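Local structure of type I polyketide synthase PikAII (Streptomyces venezuelae, 3QP9) at residues 242-250 with 475-483; 379-387 with 425-436. The protein probably epimerises the alpha-substituent of a beta-ketoacyl polyketide intermediate, as a reduction-incompetent C2-type ketoreductase of a modular synthase. One frame throughout, in Å; residues are numbered along the deposited sequence.

Interaction 1: residues 242-250 with 475-483; sequences GTASPWWQA and LDTALGHGD
The indole of Trp247 lies between two side chains: Leu479 CD1 sits over the centre of one face, and Trp248 CD1, from its own segment, lies over the opposite face at 3.4 Å above the plane. At the ring edge, NE1 of Trp247 donates to OD2 of Asp476 at 2.8 Å; the acceptor stays close to the indole plane and the N-H...O angle is 164°, nearly straight. The carboxylate is turned 50° against the ring, and NE1 meets OD2 from above the carboxylate plane. Asp476 reaches this edge because its CG is anti to the backbone N (chi1 -180°). The second ring, His481, has Ala244 CA over one face, offset toward the rim, with CB of Ala244 3.7 Å from CE1 of His481. ND1 of His481, at the ring's edge, turns back to donate to Thr477 O at 3.0 Å, which helps set the rotation of the imidazole. Between the rings the backbones meet: Ser245 N donates to Gly480 O at 2.8 Å, and CA of Gly480 comes within 3.4 Å of Ser245 O in a CA-H...O contact. The helix then closes in a Schellman motif with Gly482 at positive phi. An irregular segment thus gives a donor to a carbonyl of the last helical turn, where the helix's own N-H donors run out, and a directed bond fixes the indole; NE2 of His481 is buried without a modelled partner.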
loop_
_atom_site.group_PDB
_atom_site.type_symbol
_atom_site.label_atom_id
_atom_site.label_comp_id
_atom_site.label_asym_id
_atom_site.label_seq_id
_atom_site.Cartn_x
_atom_site.Cartn_y
_atom_site.Cartn_z
ATOM N N GLY A 242 21.602 13.636 13.687
ATOM C CA GLY A 242 21.041 14.947 14.029
ATOM C C GLY A 242 21.341 16.017 12.975
ATOM O O GLY A 242 21.432 17.224 13.294
ATOM N N THR A 243 21.527 15.581 11.726
ATOM C CA THR A 243 21.697 16.518 10.609
ATOM C C THR A 243 20.485 16.496 9.712
ATOM O O THR A 243 20.309 15.568 8.905
ATOM C CB THR A 243 22.934 16.230 9.722
ATOM O OG1 THR A 243 23.889 15.428 10.438
ATOM C CG2 THR A 243 23.561 17.567 9.255
ATOM N N ALA A 244 19.658 17.526 9.854
ATOM C CA ALA A 244 18.495 17.671 8.986
ATOM C C ALA A 244 18.928 18.368 7.683
ATOM O O ALA A 244 20.091 18.814 7.547
ATOM C CB ALA A 244 17.405 18.428 9.708
ATOM N N SER A 245 18.045 18.390 6.693
ATOM C CA SER A 245 18.148 19.424 5.687
ATOM C C SER A 245 16.776 19.955 5.257
ATOM O O SER A 245 15.733 19.266 5.461
ATOM C CB SER A 245 19.010 19.029 4.501
ATOM O OG SER A 245 18.746 17.728 4.052
ATOM N N PRO A 246 16.768 21.199 4.730
ATOM C CA PRO A 246 15.510 21.808 4.311
ATOM C C PRO A 246 14.850 21.007 3.212
ATOM O O PRO A 246 15.534 20.488 2.309
ATOM C CB PRO A 246 15.956 23.217 3.810
ATOM C CG PRO A 246 17.175 23.507 4.645
ATOM C CD PRO A 246 17.897 22.160 4.656
ATOM N N TRP A 247 13.526 20.893 3.301
ATOM C CA TRP A 247 12.785 20.178 2.347
ATOM C C TRP A 247 11.804 21.097 1.559
ATOM O O TRP A 247 11.069 20.594 0.770
ATOM C CB TRP A 247 12.014 18.978 2.979
ATOM C CG TRP A 247 11.076 19.262 4.156
ATOM C CD1 TRP A 247 11.435 19.312 5.465
ATOM C CD2 TRP A 247 9.672 19.513 4.119
ATOM N NE1 TRP A 247 10.365 19.606 6.251
ATOM C CE2 TRP A 247 9.250 19.708 5.460
ATOM C CE3 TRP A 247 8.740 19.663 3.080
ATOM C CZ2 TRP A 247 7.915 20.011 5.815
ATOM C CZ3 TRP A 247 7.416 19.912 3.419
ATOM C CH2 TRP A 247 7.016 20.111 4.778
ATOM N N TRP A 248 11.796 22.410 1.847
ATOM C CA TRP A 248 11.011 23.404 1.105
ATOM C C TRP A 248 11.880 24.680 1.097
ATOM O O TRP A 248 12.853 24.814 1.925
ATOM C CB TRP A 248 9.584 23.631 1.609
ATOM C CG TRP A 248 9.472 23.961 3.063
ATOM C CD1 TRP A 248 9.138 23.082 4.063
ATOM C CD2 TRP A 248 9.754 25.229 3.705
ATOM N NE1 TRP A 248 9.166 23.734 5.280
ATOM C CE2 TRP A 248 9.562 25.036 5.096
ATOM C CE3 TRP A 248 10.139 26.530 3.235
ATOM C CZ2 TRP A 248 9.754 26.071 6.028
ATOM C CZ3 TRP A 248 10.324 27.563 4.166
ATOM C CH2 TRP A 248 10.161 27.333 5.537
ATOM N N GLN A 249 11.652 25.526 0.075
ATOM C CA GLN A 249 12.389 26.808 0.033
ATOM C C GLN A 249 11.409 27.973 0.333
ATOM O O GLN A 249 10.335 27.934 -0.115
ATOM C CB GLN A 249 13.125 27.029 -1.305
ATOM C CG GLN A 249 13.925 25.865 -1.908
ATOM C CD GLN A 249 14.249 26.138 -3.434
ATOM O OE1 GLN A 249 14.899 25.359 -4.108
ATOM N NE2 GLN A 249 13.756 27.253 -3.946
ATOM N N ALA A 250 11.764 28.941 1.166
ATOM C CA ALA A 250 10.864 30.094 1.498
ATOM C C ALA A 250 10.358 30.862 0.238
ATOM O O ALA A 250 9.181 31.352 0.221
ATOM C CB ALA A 250 11.592 31.094 2.402
ATOM N N LEU A 475 6.342 14.745 11.023
ATOM C CA LEU A 475 6.440 14.813 9.545
ATOM C C LEU A 475 7.680 15.606 9.159
ATOM O O LEU A 475 8.487 15.183 8.327
ATOM C CB LEU A 475 5.172 15.496 9.022
ATOM C CG LEU A 475 5.210 15.688 7.490
ATOM C CD1 LEU A 475 5.314 14.386 6.645
ATOM C CD2 LEU A 475 3.899 16.464 7.194
ATOM N N ASP A 476 7.836 16.792 9.770
ATOM C CA ASP A 476 9.002 17.621 9.485
ATOM C C ASP A 476 10.356 16.886 9.783
ATOM O O ASP A 476 11.331 17.041 8.996
ATOM C CB ASP A 476 8.907 18.921 10.314
ATOM C CG ASP A 476 10.093 19.845 10.061
ATOM O OD1 ASP A 476 10.976 19.916 10.915
ATOM O OD2 ASP A 476 10.218 20.395 8.957
ATOM N N THR A 477 10.462 16.233 10.958
ATOM C CA THR A 477 11.674 15.469 11.294
ATOM C C THR A 477 11.973 14.444 10.178
ATOM O O THR A 477 13.127 14.394 9.670
ATOM C CB THR A 477 11.490 14.830 12.672
ATOM O OG1 THR A 477 11.334 15.893 13.624
ATOM C CG2 THR A 477 12.670 13.971 13.106
ATOM N N ALA A 478 10.950 13.694 9.732
ATOM C CA ALA A 478 11.164 12.698 8.700
ATOM C C ALA A 478 11.609 13.291 7.407
ATOM O O ALA A 478 12.522 12.724 6.782
ATOM C CB ALA A 478 9.845 11.811 8.424
ATOM N N LEU A 479 10.971 14.395 6.953
ATOM C CA LEU A 479 11.271 14.923 5.582
ATOM C C LEU A 479 12.662 15.495 5.725
ATOM O O LEU A 479 13.481 15.442 4.832
ATOM C CB LEU A 479 10.281 16.036 5.148
ATOM C CG LEU A 479 8.863 15.473 4.994
ATOM C CD1 LEU A 479 7.896 16.655 4.733
ATOM C CD2 LEU A 479 8.791 14.350 3.840
ATOM N N GLY A 480 12.911 16.054 6.909
ATOM C CA GLY A 480 14.177 16.772 7.136
ATOM C C GLY A 480 15.338 15.770 7.211
ATOM O O GLY A 480 16.511 16.095 6.888
ATOM N N HIS A 481 15.027 14.552 7.648
ATOM C CA HIS A 481 16.036 13.553 7.742
ATOM C C HIS A 481 16.261 12.690 6.498
ATOM O O HIS A 481 17.186 11.918 6.462
ATOM C CB HIS A 481 15.957 12.857 9.094
ATOM C CG HIS A 481 16.550 13.712 10.186
ATOM N ND1 HIS A 481 15.906 14.826 10.712
ATOM C CD2 HIS A 481 17.770 13.683 10.771
ATOM C CE1 HIS A 481 16.679 15.387 11.625
ATOM N NE2 HIS A 481 17.820 14.727 11.663
ATOM N N GLY A 482 15.512 12.975 5.430
ATOM C CA GLY A 482 15.673 12.342 4.143
ATOM C C GLY A 482 14.834 11.073 4.018
ATOM O O GLY A 482 15.042 10.324 3.111
ATOM N N ASP A 483 13.904 10.808 4.942
ATOM C CA ASP A 483 13.035 9.630 4.833
ATOM C C ASP A 483 12.238 9.630 3.544
ATOM O O ASP A 483 11.661 10.691 3.137
ATOM C CB ASP A 483 12.049 9.631 5.990
ATOM C CG ASP A 483 12.686 9.198 7.320
ATOM O OD1 ASP A 483 13.721 8.541 7.294
ATOM O OD2 ASP A 483 12.168 9.512 8.391
#

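Interaction 2: residues 379-387 with 425-436; sequences HLDRLLREA and LAGQHRADGPTV
Asp381 and Arg430 approach from opposite directions and form a salt bridge: NE of Arg430 donates to OD2 of Asp381 on the syn side of the carboxylate at 2.5 Å, shorter than usual, so the exact length is doubtful. The bond is bent, with an N-H...O angle of 138°, OD2 is tilted from the guanidinium plane, and the two flat groups stand 82° apart. With CG anti to its backbone N (chi1 174°), Asp381 also offers OD1 to NE of Arg385 at 3.3 Å, so one carboxylate joins two arginines and probably offsets their like charges. NH1 and NH2 of Arg430 hydrogen-bond Leu425 O at 3.0 Å and 2.7 Å, an end-on grip on one oxygen near the guanidinium plane that helps fix the group's rotation; Val436 CG2 covers one face. In apolar packing, CG of Pro434, after a cis peptide, lies 3.8 Å from Leu384 CB. CG of Arg385 makes van der Waals contact with Gly433 O at 3.5 Å. Within the Rossmann-type domain, these join the C-terminal turns of helix 363-386 to the connection between helix 413-426 and strand 435-441. Leu384 also packs on Leu334 of helix 327-335, and Val436 touches strand 396-402.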
loop_
_atom_site.group_PDB
_atom_site.type_symbol
_atom_site.label_atom_id
_atom_site.label_comp_id
_atom_site.label_asym_id
_atom_site.label_seq_id
_atom_site.Cartn_x
_atom_site.Cartn_y
_atom_site.Cartn_z
ATOM N N HIS A 379 -0.859 10.881 -11.142
ATOM C CA HIS A 379 -0.677 11.973 -12.071
ATOM C C HIS A 379 0.341 12.973 -11.605
ATOM O O HIS A 379 1.139 13.455 -12.410
ATOM C CB HIS A 379 -2.001 12.718 -12.311
ATOM C CG HIS A 379 -3.056 11.864 -12.905
ATOM N ND1 HIS A 379 -4.398 11.997 -12.589
ATOM C CD2 HIS A 379 -2.961 10.839 -13.781
ATOM C CE1 HIS A 379 -5.082 11.111 -13.294
ATOM N NE2 HIS A 379 -4.227 10.373 -13.991
ATOM N N LEU A 380 0.321 13.290 -10.302
ATOM C CA LEU A 380 1.292 14.256 -9.815
ATOM C C LEU A 380 2.754 13.756 -10.040
ATOM O O LEU A 380 3.680 14.521 -10.392
ATOM C CB LEU A 380 1.053 14.556 -8.361
ATOM C CG LEU A 380 -0.192 15.387 -8.074
ATOM C CD1 LEU A 380 -0.511 15.195 -6.583
ATOM C CD2 LEU A 380 0.024 16.905 -8.397
ATOM N N ASP A 381 2.955 12.488 -9.734
ATOM C CA ASP A 381 4.268 11.859 -9.899
ATOM C C ASP A 381 4.653 11.893 -11.385
ATOM O O ASP A 381 5.788 12.341 -11.757
ATOM C CB ASP A 381 4.259 10.407 -9.306
ATOM C CG ASP A 381 5.565 9.678 -9.590
ATOM O OD1 ASP A 381 5.605 8.798 -10.479
ATOM O OD2 ASP A 381 6.585 10.101 -9.027
ATOM N N ARG A 382 3.746 11.459 -12.261
ATOM C CA ARG A 382 4.030 11.564 -13.718
ATOM C C ARG A 382 4.295 12.988 -14.258
ATOM O O ARG A 382 5.357 13.241 -14.865
ATOM C CB ARG A 382 2.980 10.868 -14.587
ATOM C CG ARG A 382 3.357 10.955 -16.070
ATOM C CD ARG A 382 2.486 10.009 -16.895
ATOM N NE ARG A 382 1.059 10.387 -16.963
ATOM C CZ ARG A 382 0.561 11.349 -17.753
ATOM N NH1 ARG A 382 -0.751 11.592 -17.781
ATOM N NH2 ARG A 382 1.364 12.068 -18.528
ATOM N N LEU A 383 3.379 13.923 -14.043
ATOM C CA LEU A 383 3.613 15.309 -14.556
ATOM C C LEU A 383 4.840 16.016 -13.981
ATOM O O LEU A 383 5.508 16.811 -14.691
ATOM C CB LEU A 383 2.356 16.171 -14.350
ATOM C CG LEU A 383 1.102 15.491 -14.916
ATOM C CD1 LEU A 383 -0.143 16.117 -14.281
ATOM C CD2 LEU A 383 1.089 15.586 -16.465
ATOM N N LEU A 384 5.141 15.752 -12.704
ATOM C CA LEU A 384 6.344 16.304 -12.060
ATOM C C LEU A 384 7.611 15.659 -12.585
ATOM O O LEU A 384 8.670 16.303 -12.619
ATOM C CB LEU A 384 6.320 16.155 -10.541
ATOM C CG LEU A 384 5.271 16.966 -9.746
ATOM C CD1 LEU A 384 5.421 16.825 -8.243
ATOM C CD2 LEU A 384 5.243 18.461 -10.161
ATOM N N ARG A 385 7.509 14.377 -12.925
ATOM C CA ARG A 385 8.601 13.621 -13.539
ATOM C C ARG A 385 8.840 14.274 -14.900
ATOM O O ARG A 385 9.971 14.638 -15.231
ATOM C CB ARG A 385 8.205 12.116 -13.651
ATOM C CG ARG A 385 9.221 11.102 -12.995
ATOM C CD ARG A 385 8.667 9.680 -12.580
ATOM N NE ARG A 385 7.394 9.253 -13.188
ATOM C CZ ARG A 385 7.174 8.950 -14.482
ATOM N NH1 ARG A 385 8.140 9.042 -15.408
ATOM N NH2 ARG A 385 5.950 8.575 -14.855
ATOM N N GLU A 386 7.757 14.462 -15.658
ATOM C CA GLU A 386 7.793 14.973 -17.034
ATOM C C GLU A 386 8.297 16.444 -17.121
ATOM O O GLU A 386 8.834 16.871 -18.147
ATOM C CB GLU A 386 6.435 14.692 -17.761
ATOM C CG GLU A 386 6.409 13.291 -18.488
ATOM C CD GLU A 386 5.001 12.650 -18.826
ATOM O OE1 GLU A 386 4.908 11.385 -18.976
ATOM O OE2 GLU A 386 4.018 13.407 -18.987
ATOM N N ALA A 387 8.169 17.196 -16.023
ATOM C CA ALA A 387 8.702 18.536 -15.944
ATOM C C ALA A 387 10.185 18.537 -15.520
ATOM O O ALA A 387 10.728 19.580 -15.230
ATOM C CB ALA A 387 7.847 19.437 -15.000
ATOM N N LEU A 425 5.014 3.827 -4.810
ATOM C CA LEU A 425 5.579 4.980 -5.573
ATOM C C LEU A 425 6.845 5.418 -4.903
ATOM O O LEU A 425 7.828 5.706 -5.573
ATOM C CB LEU A 425 4.568 6.123 -5.659
ATOM C CG LEU A 425 3.380 6.038 -6.626
ATOM C CD1 LEU A 425 2.553 7.307 -6.501
ATOM C CD2 LEU A 425 3.797 5.896 -8.104
ATOM N N ALA A 426 6.867 5.470 -3.561
ATOM C CA ALA A 426 8.070 5.901 -2.867
ATOM C C ALA A 426 9.291 4.982 -3.047
ATOM O O ALA A 426 10.452 5.403 -2.866
ATOM C CB ALA A 426 7.770 6.174 -1.409
ATOM N N GLY A 427 9.057 3.731 -3.383
ATOM C CA GLY A 427 10.123 2.797 -3.579
ATOM C C GLY A 427 10.645 2.630 -5.020
ATOM O O GLY A 427 11.495 1.771 -5.235
ATOM N N GLN A 428 10.106 3.391 -5.976
ATOM C CA GLN A 428 10.454 3.390 -7.410
ATOM C C GLN A 428 11.696 4.266 -7.622
ATOM O O GLN A 428 11.866 5.242 -6.887
ATOM C CB GLN A 428 9.335 4.026 -8.218
ATOM C CG GLN A 428 8.120 3.182 -8.378
ATOM C CD GLN A 428 7.308 3.549 -9.595
ATOM O OE1 GLN A 428 7.409 2.922 -10.686
ATOM N NE2 GLN A 428 6.472 4.539 -9.423
ATOM N N HIS A 429 12.554 3.951 -8.586
ATOM C CA HIS A 429 13.712 4.808 -8.847
ATOM C C HIS A 429 13.252 6.079 -9.590
ATOM O O HIS A 429 12.434 6.027 -10.536
ATOM C CB HIS A 429 14.707 4.031 -9.710
ATOM C CG HIS A 429 16.064 4.674 -9.841
ATOM N ND1 HIS A 429 17.234 3.999 -9.563
ATOM C CD2 HIS A 429 16.438 5.915 -10.250
ATOM C CE1 HIS A 429 18.268 4.803 -9.769
ATOM N NE2 HIS A 429 17.812 5.973 -10.185
ATOM N N ARG A 430 13.786 7.224 -9.218
ATOM C CA ARG A 430 13.516 8.407 -10.053
ATOM C C ARG A 430 14.767 9.111 -10.362
ATOM O O ARG A 430 15.297 9.804 -9.482
ATOM C CB ARG A 430 12.527 9.382 -9.383
ATOM C CG ARG A 430 11.049 8.969 -9.604
ATOM C CD ARG A 430 10.040 9.824 -8.779
ATOM N NE ARG A 430 8.826 9.043 -8.630
ATOM C CZ ARG A 430 8.690 8.005 -7.780
ATOM N NH1 ARG A 430 9.692 7.648 -6.930
ATOM N NH2 ARG A 430 7.529 7.341 -7.749
ATOM N N ALA A 431 15.185 8.975 -11.634
ATOM C CA ALA A 431 16.436 9.515 -12.155
ATOM C C ALA A 431 16.551 11.009 -11.927
ATOM O O ALA A 431 17.643 11.518 -11.640
ATOM C CB ALA A 431 16.606 9.176 -13.668
ATOM N N ASP A 432 15.446 11.732 -12.058
ATOM C CA ASP A 432 15.578 13.200 -11.949
ATOM C C ASP A 432 14.690 13.865 -10.895
ATOM O O ASP A 432 14.709 15.092 -10.748
ATOM C CB ASP A 432 15.494 13.896 -13.336
ATOM C CG ASP A 432 16.852 13.852 -14.106
ATOM O OD1 ASP A 432 17.237 12.768 -14.574
ATOM O OD2 ASP A 432 17.540 14.892 -14.213
ATOM N N GLY A 433 13.944 13.068 -10.140
ATOM C CA GLY A 433 12.934 13.635 -9.232
ATOM C C GLY A 433 11.577 13.332 -9.837
ATOM O O GLY A 433 11.528 12.635 -10.849
ATOM N N PRO A 434 10.474 13.755 -9.186
ATOM C CA PRO A 434 10.487 14.364 -7.851
ATOM C C PRO A 434 10.985 13.339 -6.815
ATOM O O PRO A 434 10.901 12.109 -7.029
ATOM C CB PRO A 434 8.999 14.671 -7.607
ATOM C CG PRO A 434 8.218 13.659 -8.419
ATOM C CD PRO A 434 9.102 13.459 -9.654
ATOM N N THR A 435 11.434 13.804 -5.662
ATOM C CA THR A 435 11.822 12.891 -4.626
ATOM C C THR A 435 10.533 12.593 -3.872
ATOM O O THR A 435 9.962 13.489 -3.231
ATOM C CB THR A 435 12.735 13.615 -3.685
ATOM O OG1 THR A 435 13.920 14.023 -4.411
ATOM C CG2 THR A 435 13.106 12.713 -2.474
ATOM N N VAL A 436 10.072 11.357 -3.921
ATOM C CA VAL A 436 8.768 10.995 -3.276
ATOM C C VAL A 436 8.971 10.433 -1.879
ATOM O O VAL A 436 9.855 9.566 -1.683
ATOM C CB VAL A 436 8.052 9.981 -4.101
ATOM C CG1 VAL A 436 6.677 9.505 -3.347
ATOM C CG2 VAL A 436 7.832 10.529 -5.513
#

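How the interactions relate
Interaction 2 is the more buried of the two and lies inside the chain loop that interaction 1 closes; their centres are about 18 Å apart and their nearest atoms about 5 Å, without touching. Both are tied to the same strands: Leu479 packs on Thr437 of strand 435-441 and on Val398 of strand 396-402, while Val436 lies on strand 435-441 and, with Leu425, touches strand 396-402. Interaction 1 is partly exposed, binding an irregular segment to the end of helix 468-481 through aromatic packing, a backbone bond and an indole-to-carboxylate bond. Interaction 2 instead places a three-residue ionic network between a helix and an inter-element connection, beside apolar packing.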